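Local structure of phosphate-binding protein pstS 2 (Streptococcus pneumoniae, 4H1X) at residues A[131-134]-A[135-139]. The protein probably serves as the solute-binding component of the PstSACB ABC transporter, capturing phosphate for import into the cell. Sequence-based numbering, arbitrary orientation.
Sequences QQVV and TDNKF
Gln-132 reaches along the helix surface to Asp-136, one turn on, and its NE2 donates to OD1 at 2.8 Å. The carboxylate oxygen lies in the plane of the amide, but the amide nitrogen comes in from above the carboxylate, 49° out of its plane. With CG of Gln-132 anti to the backbone N (chi1 -161°), CG lies 3.7 Å from Asp-136 OD2, and the bend at chi2 then turns the amide so that NE2 faces OD1. Beside this pair, a water hydrogen-bonded to Thr-135 OG1 at 2.9 Å makes a weak bond to Gln-132 OE1, to which it donates, so both ends of the amide are engaged on this exposed face. One residue further on, Val-133 O accepts twice from Asn-137: the backbone N (3.1 Å) and the side-chain ND2 (2.9 Å) approach from opposite faces of the carbonyl plane. ND2 also lies against Val-133 CG1, and both side chains rest on helix 164-180 at Lys-172. Val-134, the buried residue of the group, sets CG1 against Phe-139 CB at 3.8 Å; these two side chains cross at about a right angle and both pack on Ala-228 of strand 223-236, while the Phe-139 ring meets that of Phe-106. The backbone turns through Lys-138, whose phi is positive (67°). Phe-139 N bonds to Val-134 O, and Lys-138 N to Thr-135 O: the paired bonds of a Schellman motif, which here closes the C-terminal end of helix 128-136.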
loop_
_atom_site.group_PDB
_atom_site.type_symbol
_atom_site.label_atom_id
_atom_site.label_comp_id
_atom_site.label_asym_id
_atom_site.label_seq_id
_atom_site.Cartn_x
_atom_site.Cartn_y
_atom_site.Cartn_z
ATOM N N GLN A 131 14.567 -7.858 3.657
ATOM C CA GLN A 131 13.382 -7.981 4.511
ATOM C C GLN A 131 13.466 -6.968 5.642
ATOM O O GLN A 131 12.438 -6.383 6.013
ATOM C CB GLN A 131 13.249 -9.399 5.084
ATOM C CG GLN A 131 12.902 -10.482 4.067
ATOM C CD GLN A 131 12.643 -11.825 4.728
ATOM O OE1 GLN A 131 12.742 -11.999 5.952
ATOM N NE2 GLN A 131 12.316 -12.816 3.929
ATOM N N GLN A 132 14.688 -6.720 6.168
ATOM C CA GLN A 132 14.860 -5.730 7.242
ATOM C C GLN A 132 14.536 -4.293 6.745
ATOM O O GLN A 132 13.989 -3.488 7.504
ATOM C CB GLN A 132 16.268 -5.803 7.853
ATOM C CG GLN A 132 16.352 -5.146 9.237
ATOM C CD GLN A 132 15.436 -5.789 10.257
ATOM O OE1 GLN A 132 15.447 -7.009 10.477
ATOM N NE2 GLN A 132 14.589 -4.982 10.877
ATOM N N VAL A 133 14.816 -3.989 5.474
ATOM C CA VAL A 133 14.473 -2.676 4.910
ATOM C C VAL A 133 12.940 -2.523 4.934
ATOM O O VAL A 133 12.431 -1.475 5.325
ATOM C CB VAL A 133 15.054 -2.469 3.484
ATOM C CG1 VAL A 133 14.506 -1.186 2.849
ATOM C CG2 VAL A 133 16.583 -2.430 3.514
ATOM N N VAL A 134 12.216 -3.584 4.526
ATOM C CA VAL A 134 10.765 -3.552 4.492
ATOM C C VAL A 134 10.185 -3.289 5.899
ATOM O O VAL A 134 9.382 -2.355 6.038
ATOM C CB VAL A 134 10.234 -4.868 3.872
ATOM C CG1 VAL A 134 8.722 -4.990 4.020
ATOM C CG2 VAL A 134 10.630 -4.941 2.377
ATOM N N THR A 135 10.586 -4.109 6.912
ATOM C CA THR A 135 10.038 -3.959 8.262
ATOM C C THR A 135 10.502 -2.649 8.926
ATOM O O THR A 135 9.709 -2.059 9.668
ATOM C CB THR A 135 10.343 -5.173 9.139
ATOM O OG1 THR A 135 11.750 -5.351 9.202
ATOM C CG2 THR A 135 9.647 -6.454 8.643
ATOM N N ASP A 136 11.737 -2.173 8.653
ATOM C CA ASP A 136 12.237 -0.899 9.215
ATOM C C ASP A 136 11.455 0.280 8.675
ATOM O O ASP A 136 11.307 1.277 9.387
ATOM C CB ASP A 136 13.734 -0.695 8.949
ATOM C CG ASP A 136 14.634 -1.526 9.851
ATOM O OD1 ASP A 136 14.105 -2.187 10.783
ATOM O OD2 ASP A 136 15.860 -1.469 9.667
ATOM N N ASN A 137 10.925 0.148 7.436
ATOM C CA ASN A 137 10.090 1.158 6.788
ATOM C C ASN A 137 8.594 0.959 7.104
ATOM O O ASN A 137 7.722 1.573 6.467
ATOM C CB ASN A 137 10.379 1.228 5.304
ATOM C CG ASN A 137 11.654 2.011 5.096
ATOM O OD1 ASN A 137 11.683 3.226 5.295
ATOM N ND2 ASN A 137 12.762 1.325 4.835
ATOM N N LYS A 138 8.325 0.143 8.141
ATOM C CA LYS A 138 7.023 -0.072 8.791
ATOM C C LYS A 138 5.960 -0.783 7.901
ATOM O O LYS A 138 4.769 -0.698 8.185
ATOM C CB LYS A 138 6.458 1.269 9.345
ATOM C CG LYS A 138 7.420 2.025 10.294
ATOM C CD LYS A 138 7.534 1.364 11.650
ATOM C CE LYS A 138 8.040 2.313 12.707
ATOM N NZ LYS A 138 7.642 1.880 14.072
ATOM N N PHE A 139 6.401 -1.566 6.915
ATOM C CA PHE A 139 5.505 -2.431 6.146
ATOM C C PHE A 139 5.551 -3.823 6.770
ATOM O O PHE A 139 6.433 -4.110 7.580
ATOM C CB PHE A 139 5.905 -2.480 4.663
ATOM C CG PHE A 139 5.666 -1.164 3.971
ATOM C CD1 PHE A 139 4.391 -0.813 3.532
ATOM C CD2 PHE A 139 6.715 -0.278 3.748
ATOM C CE1 PHE A 139 4.161 0.428 2.924
ATOM C CE2 PHE A 139 6.492 0.953 3.132
ATOM C CZ PHE A 139 5.217 1.293 2.712
HETATM O O HOH W 1 12.634 -8.137 9.018
#